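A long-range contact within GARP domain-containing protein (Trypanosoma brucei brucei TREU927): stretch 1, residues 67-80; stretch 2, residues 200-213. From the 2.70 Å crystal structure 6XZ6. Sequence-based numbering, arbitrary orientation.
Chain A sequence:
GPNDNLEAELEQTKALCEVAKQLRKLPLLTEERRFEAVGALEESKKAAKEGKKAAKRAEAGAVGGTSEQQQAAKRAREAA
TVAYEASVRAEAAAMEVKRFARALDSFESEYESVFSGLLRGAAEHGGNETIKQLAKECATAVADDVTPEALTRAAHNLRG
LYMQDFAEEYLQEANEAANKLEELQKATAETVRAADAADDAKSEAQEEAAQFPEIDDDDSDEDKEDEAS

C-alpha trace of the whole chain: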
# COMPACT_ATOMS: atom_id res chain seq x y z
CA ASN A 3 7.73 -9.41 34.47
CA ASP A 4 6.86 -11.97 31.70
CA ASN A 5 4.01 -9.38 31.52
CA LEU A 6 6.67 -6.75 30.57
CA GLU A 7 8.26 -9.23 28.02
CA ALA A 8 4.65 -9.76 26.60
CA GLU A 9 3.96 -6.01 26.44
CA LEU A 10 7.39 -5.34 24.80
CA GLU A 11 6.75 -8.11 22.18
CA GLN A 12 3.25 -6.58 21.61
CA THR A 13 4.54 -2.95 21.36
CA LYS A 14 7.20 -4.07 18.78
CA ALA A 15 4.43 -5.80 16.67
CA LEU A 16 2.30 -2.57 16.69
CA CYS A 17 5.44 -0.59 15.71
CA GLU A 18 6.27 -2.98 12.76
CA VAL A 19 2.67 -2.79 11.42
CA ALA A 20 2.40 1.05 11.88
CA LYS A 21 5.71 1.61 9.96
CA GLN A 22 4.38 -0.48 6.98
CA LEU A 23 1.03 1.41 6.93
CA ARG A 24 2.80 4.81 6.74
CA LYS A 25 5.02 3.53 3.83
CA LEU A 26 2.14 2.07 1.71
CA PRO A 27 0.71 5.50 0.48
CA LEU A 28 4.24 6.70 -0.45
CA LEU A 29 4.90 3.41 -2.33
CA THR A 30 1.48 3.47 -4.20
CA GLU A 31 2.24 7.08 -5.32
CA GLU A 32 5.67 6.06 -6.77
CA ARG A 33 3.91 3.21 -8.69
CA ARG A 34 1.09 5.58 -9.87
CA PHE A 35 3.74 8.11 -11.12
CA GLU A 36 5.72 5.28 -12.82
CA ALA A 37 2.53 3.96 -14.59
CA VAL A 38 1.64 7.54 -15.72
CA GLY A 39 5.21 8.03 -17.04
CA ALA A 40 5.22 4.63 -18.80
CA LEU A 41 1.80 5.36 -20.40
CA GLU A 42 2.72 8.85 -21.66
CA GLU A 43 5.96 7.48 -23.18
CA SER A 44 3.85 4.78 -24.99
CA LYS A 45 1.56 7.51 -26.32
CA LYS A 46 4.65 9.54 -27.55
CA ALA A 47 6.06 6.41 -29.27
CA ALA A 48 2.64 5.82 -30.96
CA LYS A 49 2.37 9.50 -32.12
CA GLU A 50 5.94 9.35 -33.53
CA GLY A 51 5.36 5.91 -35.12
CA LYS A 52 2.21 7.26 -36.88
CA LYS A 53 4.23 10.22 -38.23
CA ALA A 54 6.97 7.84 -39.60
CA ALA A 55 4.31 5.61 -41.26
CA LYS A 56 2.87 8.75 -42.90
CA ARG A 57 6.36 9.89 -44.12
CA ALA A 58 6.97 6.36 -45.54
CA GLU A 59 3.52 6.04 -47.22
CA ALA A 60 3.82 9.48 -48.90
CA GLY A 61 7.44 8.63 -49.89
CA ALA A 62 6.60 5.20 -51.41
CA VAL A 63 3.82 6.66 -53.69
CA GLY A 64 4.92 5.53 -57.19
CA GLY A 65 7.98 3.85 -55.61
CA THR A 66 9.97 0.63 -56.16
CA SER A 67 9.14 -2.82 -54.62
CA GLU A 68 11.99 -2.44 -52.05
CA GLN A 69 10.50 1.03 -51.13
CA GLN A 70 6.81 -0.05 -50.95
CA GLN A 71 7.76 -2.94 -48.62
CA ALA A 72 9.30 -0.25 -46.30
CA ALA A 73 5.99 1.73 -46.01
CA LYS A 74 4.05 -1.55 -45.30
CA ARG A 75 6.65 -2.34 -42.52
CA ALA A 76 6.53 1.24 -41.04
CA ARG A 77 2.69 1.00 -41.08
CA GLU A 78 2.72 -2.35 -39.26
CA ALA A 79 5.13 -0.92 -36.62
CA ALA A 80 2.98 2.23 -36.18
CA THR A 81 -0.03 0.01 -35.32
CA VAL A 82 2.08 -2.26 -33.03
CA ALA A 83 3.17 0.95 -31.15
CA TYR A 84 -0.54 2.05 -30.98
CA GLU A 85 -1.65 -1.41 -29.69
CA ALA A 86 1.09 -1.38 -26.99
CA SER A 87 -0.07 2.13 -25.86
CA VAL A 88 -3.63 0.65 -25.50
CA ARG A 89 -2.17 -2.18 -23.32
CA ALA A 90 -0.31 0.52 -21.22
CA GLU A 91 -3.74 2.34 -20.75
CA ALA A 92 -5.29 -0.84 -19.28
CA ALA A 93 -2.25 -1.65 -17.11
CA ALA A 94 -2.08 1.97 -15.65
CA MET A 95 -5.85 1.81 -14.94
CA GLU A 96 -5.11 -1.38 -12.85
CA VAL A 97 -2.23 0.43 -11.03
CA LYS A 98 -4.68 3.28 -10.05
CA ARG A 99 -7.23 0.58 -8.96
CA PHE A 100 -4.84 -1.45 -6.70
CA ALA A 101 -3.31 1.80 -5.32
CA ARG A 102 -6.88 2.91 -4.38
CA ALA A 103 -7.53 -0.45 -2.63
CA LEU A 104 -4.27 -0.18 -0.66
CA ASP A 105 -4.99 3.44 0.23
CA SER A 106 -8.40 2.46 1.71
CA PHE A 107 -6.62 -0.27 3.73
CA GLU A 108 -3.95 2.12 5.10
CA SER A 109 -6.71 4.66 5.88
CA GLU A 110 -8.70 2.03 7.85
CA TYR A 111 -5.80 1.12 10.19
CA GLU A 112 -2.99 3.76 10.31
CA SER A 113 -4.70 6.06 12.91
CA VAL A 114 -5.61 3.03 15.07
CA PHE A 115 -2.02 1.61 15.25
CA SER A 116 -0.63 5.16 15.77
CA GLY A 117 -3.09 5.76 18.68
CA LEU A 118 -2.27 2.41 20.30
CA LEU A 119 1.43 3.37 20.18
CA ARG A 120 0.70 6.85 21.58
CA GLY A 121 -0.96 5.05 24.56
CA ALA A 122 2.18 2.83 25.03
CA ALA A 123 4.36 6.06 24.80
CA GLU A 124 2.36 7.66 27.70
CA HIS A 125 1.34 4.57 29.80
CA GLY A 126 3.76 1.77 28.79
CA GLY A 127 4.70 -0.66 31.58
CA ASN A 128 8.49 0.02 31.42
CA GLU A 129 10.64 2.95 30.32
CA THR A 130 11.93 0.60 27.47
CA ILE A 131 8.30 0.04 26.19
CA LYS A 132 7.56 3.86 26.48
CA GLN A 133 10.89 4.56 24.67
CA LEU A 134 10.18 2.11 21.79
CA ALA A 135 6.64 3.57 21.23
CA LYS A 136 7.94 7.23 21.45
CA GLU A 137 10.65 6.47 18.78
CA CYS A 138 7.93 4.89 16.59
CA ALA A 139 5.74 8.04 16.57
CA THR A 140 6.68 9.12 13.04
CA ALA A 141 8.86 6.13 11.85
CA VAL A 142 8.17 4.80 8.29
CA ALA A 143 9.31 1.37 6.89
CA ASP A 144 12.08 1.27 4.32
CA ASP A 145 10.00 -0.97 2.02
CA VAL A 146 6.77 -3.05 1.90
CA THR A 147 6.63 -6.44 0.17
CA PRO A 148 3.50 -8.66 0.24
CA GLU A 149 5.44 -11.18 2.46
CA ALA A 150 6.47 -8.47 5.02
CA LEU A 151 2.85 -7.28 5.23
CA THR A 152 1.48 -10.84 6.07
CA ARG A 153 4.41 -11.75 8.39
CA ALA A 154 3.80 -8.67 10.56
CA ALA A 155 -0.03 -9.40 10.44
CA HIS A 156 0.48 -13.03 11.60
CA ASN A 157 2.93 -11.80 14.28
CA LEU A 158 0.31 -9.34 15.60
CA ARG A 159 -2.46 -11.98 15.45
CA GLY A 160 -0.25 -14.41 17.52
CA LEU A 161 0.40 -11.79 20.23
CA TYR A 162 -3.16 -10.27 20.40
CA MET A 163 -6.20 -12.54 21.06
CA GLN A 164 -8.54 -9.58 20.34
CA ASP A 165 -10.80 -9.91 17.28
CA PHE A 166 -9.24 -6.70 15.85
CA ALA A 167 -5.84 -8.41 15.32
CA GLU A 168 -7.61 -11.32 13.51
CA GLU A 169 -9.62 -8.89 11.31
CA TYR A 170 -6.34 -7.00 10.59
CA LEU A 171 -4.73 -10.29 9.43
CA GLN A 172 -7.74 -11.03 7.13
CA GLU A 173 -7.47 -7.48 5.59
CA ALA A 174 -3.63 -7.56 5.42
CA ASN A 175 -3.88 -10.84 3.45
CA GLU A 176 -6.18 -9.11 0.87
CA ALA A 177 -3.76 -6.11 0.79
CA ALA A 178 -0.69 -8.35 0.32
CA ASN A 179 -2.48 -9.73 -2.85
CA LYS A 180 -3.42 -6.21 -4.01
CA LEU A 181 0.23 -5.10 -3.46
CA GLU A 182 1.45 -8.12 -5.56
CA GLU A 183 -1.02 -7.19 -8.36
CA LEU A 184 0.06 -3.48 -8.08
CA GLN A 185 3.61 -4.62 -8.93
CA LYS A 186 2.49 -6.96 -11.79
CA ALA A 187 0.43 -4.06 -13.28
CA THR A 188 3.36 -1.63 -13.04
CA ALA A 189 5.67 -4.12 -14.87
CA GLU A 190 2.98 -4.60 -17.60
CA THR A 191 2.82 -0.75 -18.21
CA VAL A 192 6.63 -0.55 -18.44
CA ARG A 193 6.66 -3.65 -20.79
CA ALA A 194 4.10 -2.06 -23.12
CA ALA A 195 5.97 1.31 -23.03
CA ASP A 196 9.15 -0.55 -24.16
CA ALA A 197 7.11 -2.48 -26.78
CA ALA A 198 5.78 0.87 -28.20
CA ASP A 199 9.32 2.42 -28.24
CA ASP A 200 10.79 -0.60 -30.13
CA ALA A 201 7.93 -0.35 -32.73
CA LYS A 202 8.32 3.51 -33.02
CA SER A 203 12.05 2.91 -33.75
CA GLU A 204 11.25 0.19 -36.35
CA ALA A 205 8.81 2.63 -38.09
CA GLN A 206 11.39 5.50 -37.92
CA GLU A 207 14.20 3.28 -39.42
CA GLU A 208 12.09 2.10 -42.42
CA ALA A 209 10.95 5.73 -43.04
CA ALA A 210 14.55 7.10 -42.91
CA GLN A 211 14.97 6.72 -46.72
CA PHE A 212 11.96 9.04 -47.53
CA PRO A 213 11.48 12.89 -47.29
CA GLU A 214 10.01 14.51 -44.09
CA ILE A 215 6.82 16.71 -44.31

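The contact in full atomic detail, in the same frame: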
# COMPACT_ATOMS: atom_id res chain seq x y z
N SER A 67 9.61 -1.73 -55.48
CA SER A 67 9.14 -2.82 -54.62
C SER A 67 9.87 -2.87 -53.28
O SER A 67 9.26 -3.22 -52.27
CB SER A 67 9.20 -4.15 -55.34
OG SER A 67 8.20 -4.19 -56.35
N GLU A 68 11.16 -2.48 -53.27
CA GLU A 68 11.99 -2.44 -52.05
C GLU A 68 11.94 -1.05 -51.36
O GLU A 68 12.84 -0.69 -50.58
CB GLU A 68 13.43 -2.93 -52.35
CG GLU A 68 13.51 -4.40 -52.73
CD GLU A 68 13.28 -5.40 -51.61
OE1 GLU A 68 14.28 -5.99 -51.14
OE2 GLU A 68 12.12 -5.59 -51.20
N GLN A 69 10.86 -0.30 -51.64
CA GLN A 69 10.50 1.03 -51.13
C GLN A 69 9.06 0.98 -50.62
O GLN A 69 8.73 1.68 -49.66
CB GLN A 69 10.61 2.09 -52.24
CG GLN A 69 11.98 2.74 -52.33
CD GLN A 69 11.94 4.10 -52.98
OE1 GLN A 69 11.31 4.31 -54.04
NE2 GLN A 69 12.62 5.06 -52.36
N GLN A 70 8.21 0.18 -51.29
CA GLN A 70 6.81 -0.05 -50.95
C GLN A 70 6.69 -1.05 -49.80
O GLN A 70 5.75 -0.97 -49.00
CB GLN A 70 6.03 -0.53 -52.18
CG GLN A 70 5.63 0.60 -53.12
CD GLN A 70 4.50 0.24 -54.05
OE1 GLN A 70 3.94 -0.87 -54.01
NE2 GLN A 70 4.14 1.18 -54.91
N GLN A 71 7.65 -1.97 -49.70
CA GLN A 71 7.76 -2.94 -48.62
C GLN A 71 8.11 -2.20 -47.31
O GLN A 71 7.68 -2.62 -46.23
CB GLN A 71 8.84 -4.00 -48.95
CG GLN A 71 8.82 -5.25 -48.06
CD GLN A 71 7.49 -5.98 -48.09
OE1 GLN A 71 7.11 -6.60 -49.09
NE2 GLN A 71 6.76 -5.93 -46.98
N ALA A 72 8.89 -1.10 -47.41
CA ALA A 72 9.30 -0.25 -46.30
C ALA A 72 8.09 0.44 -45.66
O ALA A 72 7.94 0.37 -44.44
CB ALA A 72 10.32 0.78 -46.77
N ALA A 73 7.20 1.05 -46.48
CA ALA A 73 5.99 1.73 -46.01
C ALA A 73 5.06 0.75 -45.30
O ALA A 73 4.60 1.06 -44.21
CB ALA A 73 5.26 2.41 -47.17
N LYS A 74 4.86 -0.46 -45.87
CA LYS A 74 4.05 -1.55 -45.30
C LYS A 74 4.58 -1.95 -43.91
O LYS A 74 3.77 -2.20 -43.02
CB LYS A 74 4.05 -2.76 -46.25
CG LYS A 74 3.02 -3.82 -45.90
CD LYS A 74 2.96 -4.96 -46.91
CE LYS A 74 2.07 -6.10 -46.44
NZ LYS A 74 0.62 -5.74 -46.42
N ARG A 75 5.92 -1.99 -43.74
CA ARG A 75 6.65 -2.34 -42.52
C ARG A 75 6.58 -1.24 -41.45
O ARG A 75 6.54 -1.55 -40.25
CB ARG A 75 8.13 -2.65 -42.84
CG ARG A 75 8.38 -4.02 -43.44
CD ARG A 75 9.80 -4.46 -43.18
NE ARG A 75 10.01 -5.85 -43.58
CZ ARG A 75 11.01 -6.26 -44.35
NH1 ARG A 75 11.12 -7.54 -44.67
NH2 ARG A 75 11.90 -5.39 -44.81
N ALA A 76 6.63 0.05 -41.89
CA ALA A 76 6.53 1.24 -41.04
C ALA A 76 5.09 1.41 -40.58
O ALA A 76 4.86 1.91 -39.48
CB ALA A 76 6.97 2.48 -41.81
N ARG A 77 4.12 0.97 -41.40
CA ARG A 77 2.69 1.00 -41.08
C ARG A 77 2.37 -0.06 -40.05
O ARG A 77 1.59 0.20 -39.14
CB ARG A 77 1.82 0.80 -42.34
CG ARG A 77 0.32 0.67 -42.09
CD ARG A 77 -0.38 2.01 -42.03
NE ARG A 77 -0.32 2.63 -40.71
CZ ARG A 77 -0.29 3.94 -40.49
NH1 ARG A 77 -0.26 4.42 -39.25
NH2 ARG A 77 -0.28 4.79 -41.52
N GLU A 78 2.94 -1.26 -40.20
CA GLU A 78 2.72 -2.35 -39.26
C GLU A 78 3.33 -2.04 -37.89
O GLU A 78 2.74 -2.41 -36.88
CB GLU A 78 3.18 -3.70 -39.84
CG GLU A 78 2.70 -4.93 -39.06
CD GLU A 78 1.31 -4.92 -38.44
OE1 GLU A 78 1.23 -5.11 -37.20
OE2 GLU A 78 0.31 -4.73 -39.18
N ALA A 79 4.46 -1.32 -37.86
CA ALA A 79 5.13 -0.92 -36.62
C ALA A 79 4.37 0.21 -35.92
O ALA A 79 4.31 0.24 -34.69
CB ALA A 79 6.55 -0.50 -36.90
N ALA A 80 3.75 1.10 -36.70
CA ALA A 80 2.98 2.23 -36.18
C ALA A 80 1.75 1.72 -35.44
O ALA A 80 1.36 2.31 -34.42
CB ALA A 80 2.58 3.17 -37.32
N ASP A 200 10.16 0.33 -29.18
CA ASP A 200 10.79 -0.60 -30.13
C ASP A 200 10.11 -0.51 -31.51
O ASP A 200 10.81 -0.47 -32.52
CB ASP A 200 10.72 -2.05 -29.62
CG ASP A 200 11.49 -2.39 -28.34
OD1 ASP A 200 12.21 -1.50 -27.81
OD2 ASP A 200 11.37 -3.54 -27.86
N ALA A 201 8.75 -0.46 -31.53
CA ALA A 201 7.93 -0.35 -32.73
C ALA A 201 8.10 1.03 -33.36
O ALA A 201 8.24 1.10 -34.58
CB ALA A 201 6.47 -0.62 -32.40
N LYS A 202 8.10 2.13 -32.56
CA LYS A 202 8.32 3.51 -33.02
C LYS A 202 9.65 3.56 -33.79
O LYS A 202 9.71 4.09 -34.90
CB LYS A 202 8.38 4.49 -31.83
CG LYS A 202 9.10 5.82 -32.13
CD LYS A 202 9.58 6.55 -30.88
CE LYS A 202 10.95 6.11 -30.42
NZ LYS A 202 11.30 6.69 -29.10
N SER A 203 10.71 2.99 -33.20
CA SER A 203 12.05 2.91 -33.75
C SER A 203 12.09 2.11 -35.04
O SER A 203 12.82 2.50 -35.95
CB SER A 203 13.00 2.32 -32.72
OG SER A 203 13.16 3.21 -31.63
N GLU A 204 11.32 1.01 -35.14
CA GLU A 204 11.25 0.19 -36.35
C GLU A 204 10.57 0.98 -37.47
O GLU A 204 11.03 0.91 -38.60
CB GLU A 204 10.55 -1.15 -36.10
CG GLU A 204 10.77 -2.18 -37.21
CD GLU A 204 10.24 -3.60 -37.00
OE1 GLU A 204 10.27 -4.09 -35.85
OE2 GLU A 204 9.83 -4.22 -38.01
N ALA A 205 9.53 1.77 -37.15
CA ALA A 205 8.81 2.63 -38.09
C ALA A 205 9.72 3.76 -38.56
O ALA A 205 9.81 4.01 -39.76
CB ALA A 205 7.55 3.20 -37.45
N GLN A 206 10.45 4.41 -37.63
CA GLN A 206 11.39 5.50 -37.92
C GLN A 206 12.59 5.07 -38.79
O GLN A 206 13.06 5.88 -39.60
CB GLN A 206 11.86 6.15 -36.61
CG GLN A 206 10.81 7.07 -35.96
CD GLN A 206 11.34 7.79 -34.74
OE1 GLN A 206 12.26 7.32 -34.05
NE2 GLN A 206 10.74 8.94 -34.46
N GLU A 207 13.07 3.82 -38.65
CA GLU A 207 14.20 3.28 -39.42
C GLU A 207 13.83 2.97 -40.88
O GLU A 207 14.65 3.20 -41.78
CB GLU A 207 14.78 2.03 -38.75
CG GLU A 207 16.07 2.30 -37.99
CD GLU A 207 16.03 2.01 -36.50
OE1 GLU A 207 15.63 0.89 -36.11
OE2 GLU A 207 16.44 2.90 -35.71
N GLU A 208 12.62 2.44 -41.10
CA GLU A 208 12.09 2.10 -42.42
C GLU A 208 11.75 3.38 -43.18
O GLU A 208 11.86 3.40 -44.41
CB GLU A 208 10.81 1.25 -42.31
CG GLU A 208 10.91 0.02 -41.42
CD GLU A 208 11.43 -1.27 -42.01
OE1 GLU A 208 11.32 -2.31 -41.31
OE2 GLU A 208 11.94 -1.27 -43.16
N ALA A 209 11.32 4.45 -42.45
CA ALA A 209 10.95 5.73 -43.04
C ALA A 209 12.13 6.69 -43.25
O ALA A 209 11.94 7.78 -43.81
CB ALA A 209 9.87 6.40 -42.22
N ALA A 210 13.34 6.29 -42.81
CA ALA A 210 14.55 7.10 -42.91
C ALA A 210 14.93 7.46 -44.35
O ALA A 210 15.43 8.56 -44.60
CB ALA A 210 15.70 6.39 -42.22
N GLN A 211 14.65 6.55 -45.30
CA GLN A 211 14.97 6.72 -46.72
C GLN A 211 14.10 7.77 -47.44
O GLN A 211 14.53 8.27 -48.49
CB GLN A 211 14.91 5.36 -47.45
CG GLN A 211 13.53 4.73 -47.56
CD GLN A 211 13.58 3.31 -48.07
OE1 GLN A 211 13.49 3.03 -49.28
NE2 GLN A 211 13.76 2.38 -47.16
N PHE A 212 12.91 8.11 -46.91
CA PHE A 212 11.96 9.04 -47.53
C PHE A 212 12.03 10.51 -47.04
O PHE A 212 12.62 10.77 -45.99
CB PHE A 212 10.53 8.49 -47.38
CG PHE A 212 10.35 7.04 -47.74
CD1 PHE A 212 10.29 6.62 -49.07
CD2 PHE A 212 10.21 6.08 -46.74
CE1 PHE A 212 10.10 5.27 -49.39
CE2 PHE A 212 10.01 4.73 -47.06
CZ PHE A 212 9.96 4.34 -48.38
N PRO A 213 11.43 11.50 -47.77
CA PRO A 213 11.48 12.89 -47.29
C PRO A 213 10.48 13.18 -46.16
O PRO A 213 9.36 12.66 -46.19
CB PRO A 213 11.13 13.71 -48.54
CG PRO A 213 10.99 12.73 -49.67
CD PRO A 213 10.70 11.42 -49.05

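The two stretches meet as nearly antiparallel helices: the N-to-C directions of helix 67-80 and helix 200-208 differ by 161°, and their axes come within 7.9 Å. That spacing is close for two helices, and the register shows what allows it. The CA atoms of Ala76 and Ala205 lie only 4.0 Å apart, those of Ala79 and Ala201 4.8 Å, and those of Ala72 and Glu208 5.3 Å. At Ala76 and Ala205 both CA-to-CB bonds point sideways, so the methyls flank the line between the two CA atoms and the backbones meet almost directly. Toward the start of stretch 1 the gap widens, with the CA atoms of Gln69 and Gln211 at 8.5 Å, and longer side chains fill the space. No hydrogen bond crosses between the stretches, so the 559 Å² of buried surface, both sides summed, reflects packing rather than directional bonding.

Glu208 has the largest covered area, 74 Å². Its CA-to-CB bond points toward stretch 1, and Glu208 CB lies 3.7 Å from Ala72 O and 4.1 Å from Ala76 CB, so the base of the side chain packs on the helix surface. With chi1 and chi2 both m, the carboxylate reaches Arg75, where Glu208 OE1 is 3.2 Å from Arg75 CD. The charged groups are less intimate: Arg75 NE to Glu208 OE1 measures 4.4 Å, beyond a salt bridge. Opposite charges are thus near enough for electrostatic attraction, but the closest contact is to the aliphatic part of the arginine.

Ala79, with 68 Å² covered, anchors the other end. The Ala79 CA-to-CB bond points toward stretch 2, and Ala79 CB lies 3.9 Å from Ala205 CB, 3.8 Å from Ala205 N and 4.1 Å from Glu204 CB, so the methyl touches backbone as well as side chains. Its carbonyl also takes part, Ala79 O being 3.3 Å from Ala201 CB. One turn earlier the pattern repeats: Ala76 O is 3.6 Å from Ala205 CB, while the methyl carbons Ala76 CB and Ala205 CB are 4.5 Å apart. These methyl-to-carbonyl approaches are van der Waals contacts made possible by small side chains.

Phe212, covering 60 Å², closes the wider end. The type I turn from Ala209 to Phe212, with Phe212 N donating to Ala209 O at 3.3 Å, follows the helical segment and places the ring beside stretch 1. Two atoms approach the ring edge near its plane: Gln69 O is 3.2 Å from Phe212 CZ, and Ala72 CB is 3.9 Å from the same carbon. The edge carries the slightly positive ring hydrogens, a favourable setting for a carbonyl oxygen, whereas the Ala72 methyl adds an apolar contact. Gln211 lies alongside, with Gln211 OE1 3.4 Å from Gln69 CG and Gln211 NE2 3.8 Å from Ala72 CB; both approaches are to carbon, so its amide makes contacts here without a hydrogen bond. Ala72 therefore meets Glu208, Gln211 and Phe212, linking the helix packing to the turn.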